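Local coordinates for protein alpha-glucosidase (Pseudoalteromonas sp. K8, PDB 5HQA) that hydrolyses alpha-glucosides as a glycoside hydrolase of family 97 and is captured here with acarbose and calcium bound in its active site, at residues T2-S5 and I10-I13; G272-T277 and N463-P468; R572-R575 and K579-G582; A217-G222 and D411-V416. One frame throughout, in Å; residues are numbered along the deposited sequence. Where two conformers were deposited one is given.

Interaction 1: T2-S5 and I10-I13; sequences TVQS and IKII
The antiparallel beta hairpin of strands 2-4 and 10-15, at the N-terminal end of the chain, pairs Thr2 with Ile13, Val3 with Ile12 and Gln4 with Lys11. The two strand axes approach to 4.7 Å. Val3 and Ile12 form the hydrogen-bonded pair. Ile12 N gives a nearly straight bond of 2.8 Å to Val3 O, and Val3 N answers to Ile12 O at 3.0 Å. Ser5 N continues the ladder to Ile10 O. The flanking pairs, Thr2 with Ile13 and Gln4 with Lys11, are non-hydrogen-bonded.

The two faces differ in character. Val3 and Ile12 lie side by side on the buried face, with Val3 CG1 4.0 Å from Ile12 CB. Phe101 of strand 95-104 packs on both. On the other face Thr2, Gln4, Lys11 and Ile13 project. Gln4 and Lys11 run alongside each other as extended chains, and Gln4 CG meets Lys11 CG at 3.8 Å. The flat amide of Gln4 then lies beside the CD and CE methylenes of Lys11. Lys11 NZ turns off at its last torsion (chi4 65°) and bonds to Gly8 O and Asn29 OD1.

Ser5 closes the ladder at the turn. Its hydroxyl also bonds to Asp7 OD1 of the turn, and Ser5 OG accepts the backbone hydrogen of Ile10 N at 3.1 Å.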
loop_
_atom_site.group_PDB
_atom_site.type_symbol
_atom_site.label_atom_id
_atom_site.label_comp_id
_atom_site.label_asym_id
_atom_site.label_seq_id
_atom_site.Cartn_x
_atom_site.Cartn_y
_atom_site.Cartn_z
ATOM N N THR A 2 -14.730 26.765 12.621
ATOM C CA THR A 2 -13.481 26.190 13.102
ATOM C C THR A 2 -13.748 24.829 13.722
ATOM O O THR A 2 -14.732 24.653 14.449
ATOM C CB THR A 2 -12.804 27.092 14.149
ATOM O OG1 THR A 2 -12.482 28.353 13.561
ATOM C CG2 THR A 2 -11.517 26.449 14.673
ATOM N N VAL A 3 -12.868 23.867 13.434
ATOM C CA VAL A 3 -12.849 22.593 14.141
ATOM C C VAL A 3 -11.397 22.308 14.496
ATOM O O VAL A 3 -10.481 22.689 13.761
ATOM C CB VAL A 3 -13.476 21.448 13.299
ATOM C CG1 VAL A 3 -12.640 21.151 12.042
ATOM C CG2 VAL A 3 -13.686 20.182 14.146
ATOM N N GLN A 4 -11.185 21.671 15.650
ATOM C CA GLN A 4 -9.844 21.392 16.148
ATOM C C GLN A 4 -9.711 19.919 16.498
ATOM O O GLN A 4 -10.695 19.241 16.808
ATOM C CB GLN A 4 -9.515 22.230 17.392
ATOM C CG GLN A 4 -9.851 23.702 17.266
ATOM C CD GLN A 4 -9.535 24.473 18.541
ATOM O OE1 GLN A 4 -9.112 23.890 19.544
ATOM N NE2 GLN A 4 -9.742 25.788 18.506
ATOM N N SER A 5 -8.473 19.430 16.474
ATOM C CA SER A 5 -8.222 18.082 16.946
ATOM C C SER A 5 -8.573 17.986 18.430
ATOM O O SER A 5 -8.678 19.004 19.119
ATOM C CB SER A 5 -6.759 17.698 16.722
ATOM O OG SER A 5 -5.904 18.639 17.348
ATOM N N ILE A 10 -4.138 20.781 16.059
ATOM C CA ILE A 10 -4.531 20.997 14.668
ATOM C C ILE A 10 -5.830 21.787 14.657
ATOM O O ILE A 10 -6.811 21.400 15.310
ATOM C CB ILE A 10 -4.689 19.670 13.907
ATOM C CG1 ILE A 10 -3.341 18.944 13.827
ATOM C CG2 ILE A 10 -5.246 19.929 12.501
ATOM C CD1 ILE A 10 -3.424 17.555 13.218
ATOM N N LYS A 11 -5.839 22.897 13.932
ATOM C CA LYS A 11 -7.005 23.768 13.879
ATOM C C LYS A 11 -7.326 24.041 12.418
ATOM O O LYS A 11 -6.455 24.492 11.667
ATOM C CB LYS A 11 -6.751 25.074 14.638
ATOM C CG LYS A 11 -6.410 24.883 16.127
ATOM C CD LYS A 11 -6.313 26.231 16.856
ATOM C CE LYS A 11 -5.877 26.060 18.312
ATOM N NZ LYS A 11 -4.484 25.517 18.421
ATOM N N ILE A 12 -8.566 23.775 12.015
ATOM C CA ILE A 12 -9.013 23.997 10.642
ATOM C C ILE A 12 -10.033 25.124 10.652
ATOM O O ILE A 12 -11.023 25.060 11.390
ATOM C CB ILE A 12 -9.623 22.729 10.020
ATOM C CG1 ILE A 12 -8.651 21.549 10.103
ATOM C CG2 ILE A 12 -10.032 22.997 8.570
ATOM C CD1 ILE A 12 -8.954 20.584 11.237
ATOM N N ILE A 13 -9.800 26.145 9.830
ATOM C CA ILE A 13 -10.728 27.260 9.670
ATOM C C ILE A 13 -11.337 27.151 8.283
ATOM O O ILE A 13 -10.611 27.134 7.281
ATOM C CB ILE A 13 -10.050 28.623 9.851
ATOM C CG1 ILE A 13 -9.492 28.766 11.264
ATOM C CG2 ILE A 13 -11.054 29.739 9.587
ATOM C CD1 ILE A 13 -8.676 30.024 11.434
#

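Interaction 2: G272-T277 and N463-P468; sequences GMHINT and NAWGTP. With GLC (alpha-D-glucopyranose), chain B; GLC (alpha-D-glucopyranose), chain C; AC1 (4,6-dideoxy-4-{[(1S,4R,5S,6S)-4,5,6-trihydroxy-3-(hydroxymethyl)cyclohex-2-en-1-yl]amino}-alpha-D-glucopyranose), chain D.
His274 and Trp465 meet in the sugar-binding pocket of this family 97 enzyme and join through one ring-to-ring hydrogen bond. The side chain of His274 can be followed outward. Its CB lies 4.0 Å from Ala464 CB, a methyl that also touches Ile275 CG2. His274 CG lies 3.9 Å from Trp465 NE1. At the ring, ND1 takes the indole N-H: Trp465 NE1 is 2.9 Å from His274 ND1, and the bond is almost straight at 177°. The partner nitrogen lies in the plane of each ring. The two rings therefore meet rim to rim, their planes 23° apart, and do not stack. This bond uses ND1 as acceptor and leaves NE2 to carry the proton. His274 NE2 gives that proton to O4 of the acarbose unit AC1 at 2.9 Å, and CD2 and CE1 flank the same oxygen. Trp465 thus probably helps to fix the rotation of the His274 ring.

The indole also serves the ligand directly. Its CG stands between the backbone N and the carbonyl carbon (chi1 37°), which brings one face under the glucose of chain B, whose C6 lies 3.5 Å from Trp465 CZ2. Farther out, Gly466 O reaches within 3.3 Å of C1 of the glucose in chain C.

Glu461, a calcium ligand, touches His274, and Trp280 meets the His274 ring edge-to-face. His274 ends the short helix 271-274, which follows strand 264-269 of the parallel sheet. Trp465 comes from the short helix 462-465, after strand 451-454 of the same sheet, in the TIM-barrel catalytic domain.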
loop_
_atom_site.group_PDB
_atom_site.type_symbol
_atom_site.label_atom_id
_atom_site.label_comp_id
_atom_site.label_asym_id
_atom_site.label_seq_id
_atom_site.Cartn_x
_atom_site.Cartn_y
_atom_site.Cartn_z
ATOM N N GLY A 272 12.279 -17.160 -10.224
ATOM C CA GLY A 272 12.998 -17.812 -11.308
ATOM C C GLY A 272 12.673 -17.231 -12.671
ATOM O O GLY A 272 13.542 -17.148 -13.542
ATOM N N MET A 273 11.417 -16.827 -12.882
ATOM C CA MET A 273 11.092 -16.156 -14.141
ATOM C C MET A 273 11.710 -14.765 -14.196
ATOM O O MET A 273 12.170 -14.327 -15.254
ATOM C CB MET A 273 9.574 -16.073 -14.343
ATOM C CG MET A 273 8.948 -17.380 -14.841
ATOM S SD MET A 273 8.498 -18.475 -13.471
ATOM C CE MET A 273 6.990 -17.684 -12.890
ATOM N N HIS A 274 11.738 -14.054 -13.067
ATOM C CA HIS A 274 12.313 -12.710 -13.071
ATOM C C HIS A 274 13.823 -12.722 -13.275
ATOM O O HIS A 274 14.369 -11.772 -13.849
ATOM C CB HIS A 274 11.949 -11.977 -11.780
ATOM C CG HIS A 274 10.537 -11.506 -11.768
ATOM N ND1 HIS A 274 10.159 -10.294 -12.303
ATOM C CD2 HIS A 274 9.396 -12.113 -11.357
ATOM C CE1 HIS A 274 8.848 -10.158 -12.192
ATOM N NE2 HIS A 274 8.362 -11.249 -11.623
ATOM N N ILE A 275 14.517 -13.770 -12.831
ATOM C CA ILE A 275 15.957 -13.860 -13.060
ATOM C C ILE A 275 16.287 -14.806 -14.213
ATOM O O ILE A 275 17.452 -15.157 -14.412
ATOM C CB ILE A 275 16.721 -14.244 -11.778
ATOM C CG1 ILE A 275 16.405 -15.674 -11.337
ATOM C CG2 ILE A 275 16.402 -13.248 -10.656
ATOM C CD1 ILE A 275 17.272 -16.150 -10.179
ATOM N N ASN A 276 15.275 -15.221 -14.979
ATOM C CA ASN A 276 15.429 -15.931 -16.249
ATOM C C ASN A 276 15.991 -17.331 -16.093
ATOM O O ASN A 276 16.582 -17.863 -17.031
ATOM C CB ASN A 276 16.271 -15.135 -17.244
ATOM C CG ASN A 276 15.487 -14.010 -17.868
ATOM O OD1 ASN A 276 14.592 -14.240 -18.679
ATOM N ND2 ASN A 276 15.808 -12.780 -17.484
ATOM N N THR A 277 15.796 -17.970 -14.945
ATOM C CA THR A 277 16.035 -19.403 -14.906
ATOM C C THR A 277 14.820 -20.196 -15.369
ATOM O O THR A 277 14.953 -21.381 -15.702
ATOM C CB THR A 277 16.437 -19.855 -13.503
ATOM O OG1 THR A 277 15.351 -19.650 -12.600
ATOM C CG2 THR A 277 17.657 -19.084 -13.019
ATOM N N ASN A 463 14.620 -5.313 -8.528
ATOM C CA ASN A 463 15.995 -5.666 -8.220
ATOM C C ASN A 463 16.494 -6.830 -9.051
ATOM O O ASN A 463 17.689 -7.134 -8.998
ATOM C CB ASN A 463 16.125 -5.974 -6.733
ATOM C CG ASN A 463 15.871 -4.756 -5.885
ATOM O OD1 ASN A 463 16.109 -3.629 -6.325
ATOM N ND2 ASN A 463 15.372 -4.964 -4.674
ATOM N N ALA A 464 15.623 -7.474 -9.822
ATOM C CA ALA A 464 16.066 -8.500 -10.760
ATOM C C ALA A 464 16.482 -7.915 -12.106
ATOM O O ALA A 464 17.400 -8.441 -12.742
ATOM C CB ALA A 464 14.964 -9.542 -10.974
ATOM N N TRP A 465 15.832 -6.828 -12.548
ATOM C CA TRP A 465 16.078 -6.332 -13.899
ATOM C C TRP A 465 15.928 -4.817 -14.041
ATOM O O TRP A 465 15.916 -4.335 -15.182
ATOM C CB TRP A 465 15.117 -7.034 -14.890
ATOM C CG TRP A 465 13.738 -7.261 -14.299
ATOM C CD1 TRP A 465 13.206 -8.458 -13.895
ATOM C CD2 TRP A 465 12.740 -6.268 -14.025
ATOM N NE1 TRP A 465 11.935 -8.268 -13.402
ATOM C CE2 TRP A 465 11.628 -6.935 -13.465
ATOM C CE3 TRP A 465 12.675 -4.880 -14.205
ATOM C CZ2 TRP A 465 10.465 -6.261 -13.078
ATOM C CZ3 TRP A 465 11.518 -4.211 -13.824
ATOM C CH2 TRP A 465 10.432 -4.899 -13.265
ATOM N N GLY A 466 15.838 -4.048 -12.947
ATOM C CA GLY A 466 15.362 -2.670 -13.051
ATOM C C GLY A 466 16.221 -1.781 -13.934
ATOM O O GLY A 466 15.700 -0.909 -14.645
ATOM N N THR A 467 17.540 -1.981 -13.893
ATOM C CA THR A 467 18.492 -1.225 -14.713
ATOM C C THR A 467 18.263 0.295 -14.659
ATOM O O THR A 467 17.945 0.912 -15.680
ATOM C CB THR A 467 18.431 -1.695 -16.196
ATOM O OG1 THR A 467 18.239 -3.117 -16.232
ATOM C CG2 THR A 467 19.722 -1.382 -16.907
ATOM N N PRO A 468 18.457 0.917 -13.483
ATOM C CA PRO A 468 19.003 0.346 -12.253
ATOM C C PRO A 468 17.968 -0.299 -11.332
ATOM O O PRO A 468 16.755 -0.021 -11.438
ATOM C CB PRO A 468 19.621 1.566 -11.562
ATOM C CG PRO A 468 18.680 2.664 -11.925
ATOM C CD PRO A 468 18.304 2.380 -13.373
HETATM C C1 GLC B . 11.002 -3.995 -19.359
HETATM C C2 GLC B . 9.556 -3.627 -19.667
HETATM C C3 GLC B . 8.777 -3.235 -18.440
HETATM C C4 GLC B . 8.727 -4.382 -17.487
HETATM C C5 GLC B . 10.127 -4.882 -17.099
HETATM C C6 GLC B . 10.029 -6.288 -16.591
HETATM O O2 GLC B . 9.560 -2.552 -20.615
HETATM O O3 GLC B . 7.418 -2.840 -18.837
HETATM O O4 GLC B . 7.948 -4.024 -16.261
HETATM O O5 GLC B . 11.176 -4.894 -18.176
HETATM O O6 GLC B . 10.052 -7.215 -17.655
HETATM C C1 GLC C . 14.971 -0.853 -17.877
HETATM C C2 GLC C . 15.222 -2.138 -18.651
HETATM C C3 GLC C . 14.061 -3.087 -18.780
HETATM C C4 GLC C . 12.748 -2.732 -18.166
HETATM C C5 GLC C . 12.569 -1.310 -17.626
HETATM C C6 GLC C . 12.464 -1.270 -16.150
HETATM O O1 GLC C . 15.853 0.128 -18.307
HETATM O O2 GLC C . 15.649 -1.808 -19.983
HETATM O O3 GLC C . 14.514 -4.394 -18.274
HETATM O O4 GLC C . 11.727 -2.806 -19.253
HETATM O O5 GLC C . 13.603 -0.345 -18.074
HETATM O O6 GLC C . 11.440 -0.341 -15.849
HETATM C C1 AC1 D . 6.656 -4.523 -16.353
HETATM O O2 AC1 D . 6.026 -2.512 -15.216
HETATM C C2 AC1 D . 5.742 -3.919 -15.297
HETATM C C4A AC1 D . 4.557 -10.574 -11.848
HETATM C C3 AC1 D . 5.911 -4.594 -13.962
HETATM O O3 AC1 D . 5.090 -3.954 -12.970
HETATM C C4 AC1 D . 5.593 -6.061 -14.088
HETATM N N4A AC1 D . 5.450 -6.755 -12.770
HETATM C C5 AC1 D . 6.799 -6.552 -14.874
HETATM O O5 AC1 D . 6.689 -6.020 -16.260
HETATM C C6 AC1 D . 6.943 -8.041 -14.943
HETATM C C1B AC1 D . 4.214 -7.606 -12.634
HETATM C C2B AC1 D . 4.133 -8.250 -11.096
HETATM O O2B AC1 D . 4.323 -7.179 -10.171
HETATM C C3B AC1 D . 5.043 -9.309 -10.935
HETATM O O3B AC1 D . 5.137 -9.775 -9.566
HETATM O O4 AC1 D . 5.526 -11.604 -11.807
HETATM C C5B AC1 D . 4.299 -10.213 -13.222
HETATM C C7B AC1 D . 4.095 -8.644 -13.603
HETATM C C6B AC1 D . 3.641 -11.278 -14.115
HETATM O O6B AC1 D . 2.303 -11.380 -13.738
#

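Interaction 3: R572-R575 and K579-G582; sequences RKER and KYTG
Two flat groups, the Glu574 carboxylate and the Tyr580 ring, meet with their planes 64° apart where strand 567-574 runs into the loop leading to strand 585-591 of the antiparallel C-terminal sheet. Glu574 OE1 approaches Tyr580 CD1 obliquely at 3.5 Å, while Lys579 CG lies over one ring face.

The other oxygen holds the loop. Glu574 OE2 accepts a weak bond from Gly582 N at 3.1 Å, and the backbone N of Asp584 also bonds to it. A water donates to Glu574 OE2 at 2.8 Å and accepts from Thr581 N at 3.0 Å, so three donors gather on one oxygen of the buried Glu574. The carboxylate is brought there by an extended chain whose CG sits between the backbone N and the carbonyl carbon (chi1 69°). An alanine at Glu574 would remove that acceptor and would probably leave the Gly582 and Asp584 amides without this partner and the loop freer to move.

Gly582 takes a positive phi of 90°, where a side chain would crowd the preceding carbonyl oxygen. Lys573 runs past Gly582 on its way to a salt bridge with Asp606. Its CE lies 3.4 Å from Gly582 O.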
loop_
_atom_site.group_PDB
_atom_site.type_symbol
_atom_site.label_atom_id
_atom_site.label_comp_id
_atom_site.label_asym_id
_atom_site.label_seq_id
_atom_site.Cartn_x
_atom_site.Cartn_y
_atom_site.Cartn_z
ATOM N N ARG A 572 6.884 -4.459 16.594
ATOM C CA ARG A 572 5.518 -4.957 16.477
ATOM C C ARG A 572 5.328 -6.171 17.378
ATOM O O ARG A 572 6.230 -7.003 17.514
ATOM C CB ARG A 572 5.164 -5.337 15.028
ATOM C CG ARG A 572 5.464 -4.274 13.986
ATOM C CD ARG A 572 4.995 -4.741 12.619
ATOM N NE ARG A 572 5.539 -3.952 11.512
ATOM C CZ ARG A 572 4.863 -3.024 10.837
ATOM N NH1 ARG A 572 3.604 -2.739 11.162
ATOM N NH2 ARG A 572 5.446 -2.381 9.826
ATOM N N LYS A 573 4.148 -6.272 17.981
ATOM C CA LYS A 573 3.811 -7.386 18.858
ATOM C C LYS A 573 2.876 -8.332 18.119
ATOM O O LYS A 573 1.866 -7.895 17.563
ATOM C CB LYS A 573 3.152 -6.896 20.151
ATOM C CG LYS A 573 3.135 -7.955 21.243
ATOM C CD LYS A 573 2.417 -7.462 22.510
ATOM C CE LYS A 573 2.513 -8.509 23.616
ATOM N NZ LYS A 573 1.818 -8.082 24.863
ATOM N N GLU A 574 3.210 -9.623 18.120
ATOM C CA GLU A 574 2.458 -10.573 17.316
ATOM C C GLU A 574 1.032 -10.705 17.828
ATOM O O GLU A 574 0.775 -10.637 19.034
ATOM C CB GLU A 574 3.139 -11.937 17.327
ATOM C CG GLU A 574 3.073 -12.612 18.661
ATOM C CD GLU A 574 3.926 -13.857 18.724
ATOM O OE1 GLU A 574 4.638 -14.136 17.731
ATOM O OE2 GLU A 574 3.891 -14.539 19.768
ATOM N N ARG A 575 0.096 -10.881 16.903
ATOM C CA ARG A 575 -1.273 -11.179 17.288
ATOM C C ARG A 575 -1.398 -12.653 17.653
ATOM O O ARG A 575 -0.808 -13.519 17.000
ATOM C CB ARG A 575 -2.237 -10.837 16.154
ATOM C CG ARG A 575 -3.690 -11.173 16.479
ATOM C CD ARG A 575 -4.559 -9.981 16.220
ATOM N NE ARG A 575 -5.984 -10.243 16.382
ATOM C CZ ARG A 575 -6.920 -9.583 15.708
ATOM N NH1 ARG A 575 -6.558 -8.657 14.833
ATOM N NH2 ARG A 575 -8.203 -9.857 15.894
ATOM N N LYS A 579 -0.056 -20.557 15.347
ATOM C CA LYS A 579 1.065 -20.967 16.178
ATOM C C LYS A 579 1.556 -19.869 17.104
ATOM O O LYS A 579 2.350 -20.156 18.007
ATOM C CB LYS A 579 2.224 -21.423 15.288
ATOM C CG LYS A 579 2.532 -20.450 14.168
ATOM C CD LYS A 579 3.709 -20.911 13.302
ATOM C CE LYS A 579 5.040 -20.863 14.049
ATOM N NZ LYS A 579 6.182 -20.592 13.111
ATOM N N TYR A 580 1.107 -18.634 16.914
ATOM C CA TYR A 580 1.652 -17.493 17.635
ATOM C C TYR A 580 0.898 -17.267 18.938
ATOM O O TYR A 580 -0.329 -17.124 18.940
ATOM C CB TYR A 580 1.595 -16.252 16.744
ATOM C CG TYR A 580 2.295 -16.500 15.427
ATOM C CD1 TYR A 580 3.686 -16.508 15.357
ATOM C CD2 TYR A 580 1.577 -16.767 14.267
ATOM C CE1 TYR A 580 4.343 -16.748 14.170
ATOM C CE2 TYR A 580 2.225 -17.002 13.071
ATOM C CZ TYR A 580 3.614 -16.998 13.031
ATOM O OH TYR A 580 4.287 -17.238 11.851
ATOM N N THR A 581 1.637 -17.239 20.048
ATOM C CA THR A 581 1.008 -17.088 21.357
ATOM C C THR A 581 0.486 -15.680 21.597
ATOM O O THR A 581 -0.371 -15.487 22.465
ATOM C CB THR A 581 2.004 -17.430 22.461
ATOM O OG1 THR A 581 3.099 -16.501 22.407
ATOM C CG2 THR A 581 2.528 -18.833 22.281
ATOM N N GLY A 582 0.996 -14.697 20.869
ATOM C CA GLY A 582 0.701 -13.312 21.162
ATOM C C GLY A 582 1.658 -12.657 22.133
ATOM O O GLY A 582 1.473 -11.479 22.459
HETATM O O HOH W 1 4.579 -17.206 19.766
#

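Interaction 4: A217-G222 and D411-V416; sequences AVKKQG and DGQFMV
Gln413 reaches across to Lys219 on a fully extended chain, with CG trans to its backbone N (chi1 176°) and CD continuing the line. A final turn of the amide presents both of its polar atoms to the backbone of Lys219. Lys219 N donates to Gln413 OE1 at 2.8 Å, and Gln413 NE2 donates to Lys219 O at 3.0 Å. Both bonds are nearly straight, at 174°. Each donor is slightly tilted from the carbonyl plane that receives it. One side-chain amide thus serves both the N-H and the C=O of a single strand residue.

Each polar atom has a further partner. Trp212 NE1 also donates to Gln413 OE1, and Gln413 NE2 also bonds to Asp191 OD1. These bonds hold the buried amide in its orientation. The Val218 side chain crosses that of Gln413 at about a right angle, its CG1 3.8 Å from Gln413 NE2. A leucine in place of Gln413 would probably leave the N-H and C=O of Lys219 without these mates and take one hydrogen-bond partner each from Trp212 and Asp191.

A water makes a second link nearer the backbone. It donates to Ala217 O at 2.7 Å and accepts from Gln413 N at 2.9 Å, in the first turn of the helix.

Gly412 is the N-cap of helix 413-428. The strand enters with a classic beta bulge, Ala217 and Val218 sitting together opposite Ile125. The contact therefore ties the bulged start of strand 218-221, in the N-terminal beta region, to the first turn of helix 413-428 of the catalytic barrel domain.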
loop_
_atom_site.group_PDB
_atom_site.type_symbol
_atom_site.label_atom_id
_atom_site.label_comp_id
_atom_site.label_asym_id
_atom_site.label_seq_id
_atom_site.Cartn_x
_atom_site.Cartn_y
_atom_site.Cartn_z
ATOM N N ALA A 217 -14.022 13.414 -15.682
ATOM C CA ALA A 217 -13.404 12.748 -14.540
ATOM C C ALA A 217 -14.352 11.760 -13.860
ATOM O O ALA A 217 -14.004 10.587 -13.685
ATOM C CB ALA A 217 -12.902 13.786 -13.532
ATOM N N VAL A 218 -15.536 12.216 -13.441
ATOM C CA VAL A 218 -16.416 11.389 -12.612
ATOM C C VAL A 218 -17.844 11.500 -13.116
ATOM O O VAL A 218 -18.373 12.607 -13.253
ATOM C CB VAL A 218 -16.375 11.786 -11.124
ATOM C CG1 VAL A 218 -17.255 10.824 -10.306
ATOM C CG2 VAL A 218 -14.944 11.810 -10.597
ATOM N N LYS A 219 -18.480 10.355 -13.343
ATOM C CA LYS A 219 -19.884 10.288 -13.715
ATOM C C LYS A 219 -20.718 9.962 -12.480
ATOM O O LYS A 219 -20.454 8.969 -11.794
ATOM C CB LYS A 219 -20.091 9.228 -14.797
ATOM C CG LYS A 219 -19.224 9.436 -16.036
ATOM C CD LYS A 219 -19.277 8.231 -16.978
ATOM C CE LYS A 219 -18.429 8.454 -18.220
ATOM N NZ LYS A 219 -18.405 7.254 -19.104
ATOM N N LYS A 220 -21.710 10.803 -12.190
ATOM C CA LYS A 220 -22.624 10.579 -11.080
ATOM C C LYS A 220 -24.054 10.828 -11.542
ATOM O O LYS A 220 -24.308 11.547 -12.513
ATOM C CB LYS A 220 -22.312 11.492 -9.878
ATOM C CG LYS A 220 -20.964 11.237 -9.210
ATOM C CD LYS A 220 -20.972 9.936 -8.403
ATOM C CE LYS A 220 -19.729 9.834 -7.532
ATOM N NZ LYS A 220 -19.771 8.627 -6.658
ATOM N N GLN A 221 -24.999 10.228 -10.833
ATOM C CA GLN A 221 -26.410 10.519 -11.038
ATOM C C GLN A 221 -26.973 11.039 -9.723
ATOM O O GLN A 221 -27.096 10.283 -8.753
ATOM C CB GLN A 221 -27.160 9.284 -11.514
ATOM C CG GLN A 221 -28.608 9.561 -11.823
ATOM C CD GLN A 221 -29.319 8.329 -12.324
ATOM O OE1 GLN A 221 -29.721 7.465 -11.534
ATOM N NE2 GLN A 221 -29.469 8.226 -13.644
ATOM N N GLY A 222 -27.290 12.328 -9.680
ATOM C CA GLY A 222 -27.919 12.888 -8.498
ATOM C C GLY A 222 -26.931 13.105 -7.366
ATOM O O GLY A 222 -25.735 13.294 -7.581
ATOM N N ASP A 411 -6.106 4.347 -12.599
ATOM C CA ASP A 411 -6.639 5.033 -11.426
ATOM C C ASP A 411 -7.809 5.963 -11.761
ATOM O O ASP A 411 -8.156 6.839 -10.960
ATOM C CB ASP A 411 -5.518 5.776 -10.679
ATOM C CG ASP A 411 -4.737 6.761 -11.549
ATOM O OD1 ASP A 411 -4.432 6.453 -12.726
ATOM O OD2 ASP A 411 -4.380 7.847 -11.025
ATOM N N GLY A 412 -8.459 5.769 -12.913
ATOM C CA GLY A 412 -9.703 6.464 -13.173
ATOM C C GLY A 412 -10.898 5.789 -12.498
ATOM O O GLY A 412 -10.798 4.700 -11.929
ATOM N N GLN A 413 -12.051 6.467 -12.566
ATOM C CA GLN A 413 -13.280 5.907 -11.999
ATOM C C GLN A 413 -13.589 4.524 -12.572
ATOM O O GLN A 413 -14.006 3.619 -11.838
ATOM C CB GLN A 413 -14.451 6.859 -12.249
ATOM C CG GLN A 413 -15.807 6.330 -11.789
ATOM C CD GLN A 413 -16.933 7.282 -12.138
ATOM O OE1 GLN A 413 -16.849 8.029 -13.115
ATOM N NE2 GLN A 413 -17.990 7.271 -11.335
ATOM N N PHE A 414 -13.394 4.340 -13.882
ATOM C CA PHE A 414 -13.679 3.041 -14.485
ATOM C C PHE A 414 -12.902 1.925 -13.791
ATOM O O PHE A 414 -13.475 0.901 -13.402
ATOM C CB PHE A 414 -13.352 3.048 -15.982
ATOM C CG PHE A 414 -13.387 1.676 -16.589
ATOM C CD1 PHE A 414 -14.606 1.072 -16.896
ATOM C CD2 PHE A 414 -12.210 0.956 -16.792
ATOM C CE1 PHE A 414 -14.646 -0.215 -17.422
ATOM C CE2 PHE A 414 -12.247 -0.336 -17.316
ATOM C CZ PHE A 414 -13.464 -0.917 -17.629
ATOM N N MET A 415 -11.584 2.097 -13.647
ATOM C CA MET A 415 -10.780 1.033 -13.050
ATOM C C MET A 415 -11.004 0.937 -11.548
ATOM O O MET A 415 -10.977 -0.168 -10.986
ATOM C CB MET A 415 -9.294 1.231 -13.363
ATOM C CG MET A 415 -8.905 0.661 -14.731
ATOM S SD MET A 415 -9.288 -1.104 -14.886
ATOM C CE MET A 415 -8.268 -1.835 -13.609
ATOM N N VAL A 416 -11.214 2.074 -10.874
ATOM C CA VAL A 416 -11.563 2.031 -9.453
ATOM C C VAL A 416 -12.734 1.078 -9.239
ATOM O O VAL A 416 -12.698 0.200 -8.368
ATOM C CB VAL A 416 -11.870 3.446 -8.926
ATOM C CG1 VAL A 416 -12.650 3.383 -7.600
ATOM C CG2 VAL A 416 -10.575 4.243 -8.763
HETATM O O HOH W 2 -12.050 8.776 -14.261
#

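Overall arrangement
The four contacts sample all three parts of the chain. Interaction 1 comes first and lies in the N-terminal beta region. Interaction 4 joins that region to helix 413-428 of the catalytic part, and both reach the same antiparallel sheet, with centres about 31 Å apart. Interaction 2 lies in the catalytic part, on segments next to the parallel sheet. Along the chain its segments alternate with those of interaction 4, although their centres are about 36 Å apart. Interaction 3 comes last, in the C-terminal sheet. Interactions 1 and 2 are farthest apart, at about 49 Å between centres. Only interaction 2 holds ligand; interaction 4 alone links two of the parts.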